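Local coordinates for protein putative SnoaL-like polyketide cyclase (Shewanella denitrificans, PDB 3LZA) that is of unproven function but, as a SnoaL-like member of the NTF2-like superfamily, probably acts as a polyketide cyclase or related lyase, at residues A[25-29]-A[54-58]; A[12-16]-A[28-32]; A[95-99]-A[137-141]. All coordinates share one frame; numbering follows the deposited sequence.

Interaction 1: A[25-29]-A[54-58]; sequences YQTLS and IAFLQ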
loop_
_atom_site.group_PDB
_atom_site.type_symbol
_atom_site.label_atom_id
_atom_site.label_comp_id
_atom_site.label_asym_id
_atom_site.label_seq_id
_atom_site.Cartn_x
_atom_site.Cartn_y
_atom_site.Cartn_z
ATOM N N TYR A 25 -2.656 -13.384 -21.568
ATOM C CA TYR A 25 -2.817 -14.419 -20.542
ATOM C C TYR A 25 -1.848 -15.583 -20.715
ATOM O O TYR A 25 -1.579 -16.317 -19.757
ATOM C CB TYR A 25 -4.277 -14.877 -20.452
ATOM C CG TYR A 25 -5.215 -13.695 -20.270
ATOM C CD1 TYR A 25 -5.063 -12.830 -19.177
ATOM C CD2 TYR A 25 -6.248 -13.439 -21.173
ATOM C CE1 TYR A 25 -5.906 -11.712 -19.000
ATOM C CE2 TYR A 25 -7.095 -12.308 -21.015
ATOM C CZ TYR A 25 -6.919 -11.479 -19.896
ATOM O OH TYR A 25 -7.699 -10.365 -19.678
ATOM N N GLN A 26 -1.273 -15.719 -21.919
ATOM C CA GLN A 26 -0.233 -16.699 -22.125
ATOM C C GLN A 26 0.973 -16.262 -21.331
ATOM O O GLN A 26 1.511 -17.041 -20.555
ATOM C CB GLN A 26 0.101 -16.874 -23.628
ATOM C CG GLN A 26 -1.023 -17.480 -24.484
ATOM C CD GLN A 26 -2.075 -16.464 -24.933
ATOM O OE1 GLN A 26 -1.774 -15.267 -25.072
ATOM N NE2 GLN A 26 -3.317 -16.930 -25.143
ATOM N N THR A 27 1.386 -15.005 -21.480
ATOM C CA THR A 27 2.509 -14.494 -20.692
ATOM C C THR A 27 2.166 -14.419 -19.216
ATOM O O THR A 27 2.978 -14.790 -18.401
ATOM C CB THR A 27 2.962 -13.104 -21.200
ATOM O OG1 THR A 27 3.299 -13.233 -22.566
ATOM C CG2 THR A 27 4.203 -12.548 -20.439
ATOM N N LEU A 28 0.978 -13.932 -18.862
ATOM C CA LEU A 28 0.625 -13.766 -17.461
ATOM C C LEU A 28 0.659 -15.120 -16.703
ATOM O O LEU A 28 1.191 -15.209 -15.562
ATOM C CB LEU A 28 -0.732 -13.039 -17.319
ATOM C CG LEU A 28 -1.088 -12.538 -15.932
ATOM C CD1 LEU A 28 -0.005 -11.555 -15.420
ATOM C CD2 LEU A 28 -2.461 -11.922 -15.918
ATOM N N SER A 29 0.147 -16.173 -17.350
ATOM C CA SER A 29 0.071 -17.484 -16.739
ATOM C C SER A 29 1.414 -18.023 -16.335
ATOM O O SER A 29 1.451 -18.784 -15.391
ATOM C CB SER A 29 -0.607 -18.534 -17.640
ATOM O OG SER A 29 0.160 -18.850 -18.773
ATOM N N ILE A 54 -6.852 -16.220 -13.989
ATOM C CA ILE A 54 -6.992 -15.966 -15.421
ATOM C C ILE A 54 -8.446 -15.859 -15.827
ATOM O O ILE A 54 -8.797 -14.949 -16.578
ATOM C CB ILE A 54 -6.231 -16.980 -16.279
ATOM C CG1 ILE A 54 -4.720 -16.872 -16.033
ATOM C CG2 ILE A 54 -6.561 -16.793 -17.772
ATOM C CD1 ILE A 54 -4.074 -15.676 -16.586
ATOM N N ALA A 55 -9.282 -16.787 -15.370
ATOM C CA ALA A 55 -10.716 -16.791 -15.672
ATOM C C ALA A 55 -11.410 -15.505 -15.204
ATOM O O ALA A 55 -12.283 -14.991 -15.908
ATOM C CB ALA A 55 -11.422 -18.079 -15.102
ATOM N N PHE A 56 -11.016 -14.976 -14.047
ATOM C CA PHE A 56 -11.559 -13.723 -13.516
ATOM C C PHE A 56 -11.135 -12.519 -14.361
ATOM O O PHE A 56 -11.929 -11.645 -14.635
ATOM C CB PHE A 56 -11.167 -13.549 -12.016
ATOM C CG PHE A 56 -11.375 -12.146 -11.482
ATOM C CD1 PHE A 56 -12.662 -11.667 -11.237
ATOM C CD2 PHE A 56 -10.303 -11.334 -11.200
ATOM C CE1 PHE A 56 -12.845 -10.362 -10.718
ATOM C CE2 PHE A 56 -10.482 -10.051 -10.698
ATOM C CZ PHE A 56 -11.772 -9.577 -10.469
ATOM N N LEU A 57 -9.881 -12.500 -14.795
ATOM C CA LEU A 57 -9.377 -11.407 -15.588
ATOM C C LEU A 57 -10.028 -11.441 -16.961
ATOM O O LEU A 57 -10.359 -10.407 -17.508
ATOM C CB LEU A 57 -7.848 -11.504 -15.736
ATOM C CG LEU A 57 -7.038 -11.226 -14.480
ATOM C CD1 LEU A 57 -5.546 -11.419 -14.774
ATOM C CD2 LEU A 57 -7.315 -9.845 -13.855
ATOM N N GLN A 58 -10.249 -12.634 -17.510
ATOM C CA GLN A 58 -10.979 -12.746 -18.775
ATOM C C GLN A 58 -12.400 -12.187 -18.692
ATOM O O GLN A 58 -12.802 -11.456 -19.574
ATOM C CB GLN A 58 -11.088 -14.192 -19.244
ATOM C CG GLN A 58 -9.810 -14.804 -19.713
ATOM C CD GLN A 58 -9.969 -16.296 -19.899
ATOM O OE1 GLN A 58 -10.870 -16.895 -19.320
ATOM N NE2 GLN A 58 -9.181 -16.870 -20.773
#
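Tyr25 lies along helix 50-61, its ring bearing on Ile54, Leu57 and Gln58, while Leu28, one turn later, meets Ile54 and Leu57. The two helices belong to the helical part of an NTF2-like alpha+beta fold. The axes of 25-29 and 54-58 run roughly antiparallel, at 148°, and come no nearer than 11.4 Å, so long side chains bridge the gap. Ile54 CD1 fits between Tyr25 and Leu28: it is 4.0 Å from Tyr25 CB, equally near Tyr25 CD1, and 4.1 Å from Leu28 CD2. The isoleucine branch CG2 also touches Tyr25 CB, and the two side chains lie alongside each other, pointing opposite ways. Farther out on the ring, Tyr25 CE1 rests 3.8 Å from Leu57 CB, whereas CE2 on the other side of the ring meets the aliphatic CG of Gln58 at 3.9 Å. With CG anti to the carbonyl carbon (chi1 -53°), the tyrosine ring reaches across to helix 50-61 and its OH comes 3.4 Å from Leu57 O. The tightest spot is between Leu28 CD2 and Leu57 CD1, only 3.3 Å apart, a squeezed methyl pair from two leucines set nearly perpendicular. Carbon-to-carbon packing makes up most of the contact. In the second shell, helix 8-21 backs the leucines, with Leu28 against Tyr16 and Ala19 and Leu57 against Leu20; Tyr32 packs on Ile54 and Leu57. Helix 25-29 itself is secured by Thr27 OG1 bonding to Asp24 OD2, and by Ser29 N bonding to Tyr25 O. The Ser29 hydroxyl turns back on its own helix, where OG donates to Gln26 O over 2.9 Å, tilted 32° from the carbonyl plane.

Interaction 2: A[12-16]-A[28-32]; sequences LALGY and LSKYY
Tyr16 sends its ring between Tyr31, Tyr32 and Leu28, making three aromatic side chains into one cluster. The ring pairs differ in kind. Tyr16 points an edge at the face of Tyr31, a T-shaped stack with centroids 5.6 Å apart and planes at 84°; its CD2 is the leading atom, 3.7 Å from Tyr31 CG. The pair with Tyr32 is oblique, Tyr32 CE1 coming in at the edge of the Tyr16 ring, 3.5 Å from CE2. Two CH-pi contacts each take one ring face. Tyr16 CB stands over the middle of the Tyr31 ring, 4.2 Å from its centroid, and Leu28 CD1 lies over one face of Tyr16, displaced toward the rim. Having CG anti to the backbone N (chi1 176°) carries the Tyr16 ring beyond Tyr31 to Tyr32. There the polar contact forms: Tyr32 OH donates to Tyr16 OH over 2.8 Å, and Tyr16 OH also bonds Gln125 OE1 on strand 122-129, so this buried phenol has two partners. Tyr31 OH reaches the helix backbone, 3.4 Å from Gly15 C, in a place where a CB on Gly15 would collide with it. A type I turn from Ser29 to Tyr32 brings the two tyrosines round. Tyr16 and Tyr32 both rest on Leu122, and Tyr16 also on Leu113: N-terminal helices packed on the curved sheet, as in NTF2-like folds.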
loop_
_atom_site.group_PDB
_atom_site.type_symbol
_atom_site.label_atom_id
_atom_site.label_comp_id
_atom_site.label_asym_id
_atom_site.label_seq_id
_atom_site.Cartn_x
_atom_site.Cartn_y
_atom_site.Cartn_z
ATOM N N LEU A 12 10.949 -7.946 -12.782
ATOM C CA LEU A 12 9.922 -9.019 -12.682
ATOM C C LEU A 12 8.544 -8.435 -12.545
ATOM O O LEU A 12 7.608 -8.847 -13.229
ATOM C CB LEU A 12 10.139 -9.925 -11.461
ATOM C CG LEU A 12 10.953 -11.193 -11.630
ATOM C CD1 LEU A 12 10.950 -11.996 -10.328
ATOM C CD2 LEU A 12 10.399 -12.014 -12.800
ATOM N N ALA A 13 8.398 -7.461 -11.639
ATOM C CA ALA A 13 7.099 -6.820 -11.399
ATOM C C ALA A 13 6.573 -6.057 -12.608
ATOM O O ALA A 13 5.358 -6.096 -12.890
ATOM C CB ALA A 13 7.158 -5.896 -10.207
ATOM N N LEU A 14 7.452 -5.376 -13.331
ATOM C CA LEU A 14 7.013 -4.648 -14.549
ATOM C C LEU A 14 6.566 -5.585 -15.673
ATOM O O LEU A 14 5.598 -5.269 -16.406
ATOM C CB LEU A 14 8.096 -3.671 -15.050
ATOM C CG LEU A 14 8.330 -2.403 -14.209
ATOM C CD1 LEU A 14 9.448 -1.524 -14.787
ATOM C CD2 LEU A 14 7.035 -1.582 -14.000
ATOM N N GLY A 15 7.234 -6.731 -15.753
ATOM C CA GLY A 15 6.908 -7.780 -16.745
ATOM C C GLY A 15 5.528 -8.342 -16.494
ATOM O O GLY A 15 4.760 -8.607 -17.426
ATOM N N TYR A 16 5.238 -8.534 -15.212
ATOM C CA TYR A 16 3.944 -9.021 -14.745
ATOM C C TYR A 16 2.855 -8.021 -15.027
ATOM O O TYR A 16 1.853 -8.360 -15.654
ATOM C CB TYR A 16 4.045 -9.334 -13.234
ATOM C CG TYR A 16 2.755 -9.758 -12.603
ATOM C CD1 TYR A 16 1.876 -8.819 -12.130
ATOM C CD2 TYR A 16 2.407 -11.105 -12.489
ATOM C CE1 TYR A 16 0.700 -9.184 -11.555
ATOM C CE2 TYR A 16 1.213 -11.495 -11.916
ATOM C CZ TYR A 16 0.343 -10.543 -11.463
ATOM O OH TYR A 16 -0.864 -10.887 -10.858
ATOM N N LEU A 28 0.978 -13.932 -18.862
ATOM C CA LEU A 28 0.625 -13.766 -17.461
ATOM C C LEU A 28 0.659 -15.120 -16.703
ATOM O O LEU A 28 1.191 -15.209 -15.562
ATOM C CB LEU A 28 -0.732 -13.039 -17.319
ATOM C CG LEU A 28 -1.088 -12.538 -15.932
ATOM C CD1 LEU A 28 -0.005 -11.555 -15.420
ATOM C CD2 LEU A 28 -2.461 -11.922 -15.918
ATOM N N SER A 29 0.147 -16.173 -17.350
ATOM C CA SER A 29 0.071 -17.484 -16.739
ATOM C C SER A 29 1.414 -18.023 -16.335
ATOM O O SER A 29 1.451 -18.784 -15.391
ATOM C CB SER A 29 -0.607 -18.534 -17.640
ATOM O OG SER A 29 0.160 -18.850 -18.773
ATOM N N LYS A 30 2.499 -17.664 -17.038
ATOM C CA LYS A 30 3.865 -18.030 -16.602
ATOM C C LYS A 30 4.240 -17.576 -15.173
ATOM O O LYS A 30 5.141 -18.180 -14.532
ATOM C CB LYS A 30 4.964 -17.473 -17.555
ATOM C CG LYS A 30 4.895 -17.837 -19.046
ATOM C CD LYS A 30 4.575 -19.302 -19.339
ATOM C CE LYS A 30 4.408 -19.542 -20.853
ATOM N NZ LYS A 30 2.941 -19.495 -21.264
ATOM N N TYR A 31 3.605 -16.512 -14.681
ATOM C CA TYR A 31 3.886 -16.016 -13.326
ATOM C C TYR A 31 3.089 -16.687 -12.221
ATOM O O TYR A 31 3.393 -16.475 -11.053
ATOM C CB TYR A 31 3.648 -14.511 -13.237
ATOM C CG TYR A 31 4.594 -13.690 -14.070
ATOM C CD1 TYR A 31 5.833 -13.278 -13.565
ATOM C CD2 TYR A 31 4.249 -13.308 -15.345
ATOM C CE1 TYR A 31 6.697 -12.478 -14.345
ATOM C CE2 TYR A 31 5.101 -12.526 -16.144
ATOM C CZ TYR A 31 6.321 -12.122 -15.636
ATOM O OH TYR A 31 7.121 -11.344 -16.429
ATOM N N TYR A 32 2.034 -17.417 -12.573
ATOM C CA TYR A 32 1.178 -18.074 -11.601
ATOM C C TYR A 32 1.408 -19.577 -11.444
ATOM O O TYR A 32 1.715 -20.307 -12.405
ATOM C CB TYR A 32 -0.310 -17.884 -11.958
ATOM C CG TYR A 32 -0.816 -16.475 -12.107
ATOM C CD1 TYR A 32 -0.490 -15.486 -11.194
ATOM C CD2 TYR A 32 -1.741 -16.161 -13.111
ATOM C CE1 TYR A 32 -0.967 -14.209 -11.318
ATOM C CE2 TYR A 32 -2.234 -14.874 -13.254
ATOM C CZ TYR A 32 -1.860 -13.892 -12.335
ATOM O OH TYR A 32 -2.356 -12.599 -12.459
#

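Interaction 3: A[95-99]-A[137-141]; sequences QFGKP and QLQSQ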
loop_
_atom_site.group_PDB
_atom_site.type_symbol
_atom_site.label_atom_id
_atom_site.label_comp_id
_atom_site.label_asym_id
_atom_site.label_seq_id
_atom_site.Cartn_x
_atom_site.Cartn_y
_atom_site.Cartn_z
ATOM N N GLN A 95 -20.839 -3.617 -17.118
ATOM C CA GLN A 95 -20.359 -4.201 -15.866
ATOM C C GLN A 95 -20.119 -3.194 -14.740
ATOM O O GLN A 95 -19.922 -3.615 -13.588
ATOM C CB GLN A 95 -19.107 -5.056 -16.113
ATOM C CG GLN A 95 -17.782 -4.291 -16.344
ATOM C CD GLN A 95 -16.718 -5.149 -17.063
ATOM O OE1 GLN A 95 -16.995 -6.289 -17.472
ATOM N NE2 GLN A 95 -15.509 -4.587 -17.250
ATOM N N PHE A 96 -20.127 -1.896 -15.081
ATOM C CA PHE A 96 -20.046 -0.779 -14.128
ATOM C C PHE A 96 -21.360 -0.036 -13.910
ATOM O O PHE A 96 -21.337 1.091 -13.426
ATOM C CB PHE A 96 -19.036 0.252 -14.639
ATOM C CG PHE A 96 -17.672 -0.308 -14.842
ATOM C CD1 PHE A 96 -16.786 -0.369 -13.792
ATOM C CD2 PHE A 96 -17.274 -0.785 -16.097
ATOM C CE1 PHE A 96 -15.510 -0.904 -13.983
ATOM C CE2 PHE A 96 -16.022 -1.323 -16.308
ATOM C CZ PHE A 96 -15.120 -1.392 -15.258
ATOM N N GLY A 97 -22.484 -0.651 -14.278
ATOM C CA GLY A 97 -23.800 -0.043 -14.140
ATOM C C GLY A 97 -24.189 0.972 -15.208
ATOM O O GLY A 97 -25.124 1.728 -15.008
ATOM N N LYS A 98 -23.478 0.984 -16.343
ATOM C CA LYS A 98 -23.666 1.997 -17.375
ATOM C C LYS A 98 -23.760 1.365 -18.771
ATOM O O LYS A 98 -22.885 1.573 -19.627
ATOM C CB LYS A 98 -22.508 3.008 -17.338
ATOM C CG LYS A 98 -22.163 3.560 -15.945
ATOM C CD LYS A 98 -23.032 4.739 -15.631
ATOM C CE LYS A 98 -23.036 5.112 -14.175
ATOM N NZ LYS A 98 -23.968 6.282 -14.033
ATOM N N PRO A 99 -24.833 0.604 -19.022
ATOM C CA PRO A 99 -25.012 0.027 -20.350
ATOM C C PRO A 99 -25.164 1.104 -21.389
ATOM O O PRO A 99 -25.733 2.183 -21.097
ATOM C CB PRO A 99 -26.328 -0.774 -20.242
ATOM C CG PRO A 99 -26.938 -0.412 -18.951
ATOM C CD PRO A 99 -26.048 0.495 -18.185
ATOM N N GLN A 137 -16.552 9.209 -10.147
ATOM C CA GLN A 137 -16.390 9.354 -11.603
ATOM C C GLN A 137 -17.542 8.712 -12.389
ATOM O O GLN A 137 -18.127 9.339 -13.292
ATOM C CB GLN A 137 -15.032 8.772 -12.062
ATOM C CG GLN A 137 -13.781 9.604 -11.729
ATOM C CD GLN A 137 -12.497 8.873 -12.001
ATOM O OE1 GLN A 137 -12.430 8.057 -12.906
ATOM N NE2 GLN A 137 -11.437 9.160 -11.210
ATOM N N LEU A 138 -17.883 7.476 -12.053
ATOM C CA LEU A 138 -19.034 6.810 -12.683
ATOM C C LEU A 138 -20.383 7.518 -12.490
ATOM O O LEU A 138 -21.209 7.503 -13.410
ATOM C CB LEU A 138 -19.121 5.333 -12.250
ATOM C CG LEU A 138 -18.044 4.374 -12.743
ATOM C CD1 LEU A 138 -18.172 3.031 -12.139
ATOM C CD2 LEU A 138 -18.116 4.238 -14.278
ATOM N N GLN A 139 -20.622 8.168 -11.335
ATOM C CA GLN A 139 -21.885 8.922 -11.118
ATOM C C GLN A 139 -22.081 10.054 -12.131
ATOM O O GLN A 139 -23.212 10.392 -12.447
ATOM C CB GLN A 139 -21.956 9.516 -9.710
ATOM C CG GLN A 139 -22.200 8.516 -8.620
ATOM C CD GLN A 139 -22.014 9.117 -7.227
ATOM O OE1 GLN A 139 -22.390 10.265 -6.970
ATOM N NE2 GLN A 139 -21.405 8.345 -6.334
ATOM N N SER A 140 -20.980 10.652 -12.599
ATOM C CA SER A 140 -21.018 11.724 -13.607
ATOM C C SER A 140 -21.136 11.220 -15.055
ATOM O O SER A 140 -21.368 12.022 -15.979
ATOM C CB SER A 140 -19.783 12.645 -13.477
ATOM O OG SER A 140 -18.537 12.018 -13.836
ATOM N N GLN A 141 -21.008 9.907 -15.256
ATOM C CA GLN A 141 -21.094 9.321 -16.589
ATOM C C GLN A 141 -22.427 8.602 -16.818
ATOM O O GLN A 141 -23.253 8.433 -15.906
ATOM C CB GLN A 141 -19.905 8.385 -16.829
ATOM C CG GLN A 141 -18.549 9.095 -16.746
ATOM C CD GLN A 141 -17.381 8.152 -16.892
ATOM O OE1 GLN A 141 -17.321 7.365 -17.840
ATOM N NE2 GLN A 141 -16.448 8.208 -15.950
ATOM O OXT GLN A 141 -22.718 8.200 -17.947
#
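Lys98 stretches from the loop between strands 80-93 and 102-115 to the C-terminal end of the chain, where its ammonium meets Leu138 and Gln141. CB meets nothing of 137-141 closely; CG passes 4.4 Å from Leu138 CD2. A bend at chi2 (-86°) then turns the chain, which runs straight to the tip. CD passes 3.7 Å from Gln141 O, and CE comes 3.1 Å from Leu138 O. NZ donates to two carbonyls: to Gln141 O over 2.9 Å, from 43° above the carbonyl plane, and to Leu138 O, a weak bond of 3.1 Å. Leu138 O also accepts from Gln141 N, a backbone bond near the chain end. In this NTF2-like fold the last helix thereby lies beside a hairpin connection of the curved sheet, and the ammonium, near the terminal carboxylate though beyond salt-bridge range of its OXT, is probably favoured electrostatically. Gln141 OXT has its salt bridge with Lys101 NZ, while the Gln141 amide NE2 bonds Asp104 O. An alanine in place of Lys98 is likely to cost Gln141 O and Leu138 O the ammonium that joins them and to let the chain end shift more easily. Beside the lysine, Phe96 and Leu138 stand roughly perpendicular: Leu138 CD1 lies 3.8 Å from Phe96 CB and reaches the ring obliquely, while Phe96 also touches Ile103.

Interactions 1 and 2 are neighbours, centres 10 Å apart, and share Leu28, which touches both partners: helix 25-29 packs on helix 50-61 in one and, with the turn after it, on helix 8-21 in the other. They touch through Tyr32, whose CE2 lies 3.9 Å from Ile54 CD1, so the packing runs on from one contact to the other. Interaction 3 stands apart, its centre about 25 Å from that of interaction 1 and 30 Å from that of interaction 2, across the chain's centre from the latter. SnoaL-like relatives carry their active site in the cavity between helices and curved sheet; interaction 3 lies at the surface, about 20 Å from the chain's centre.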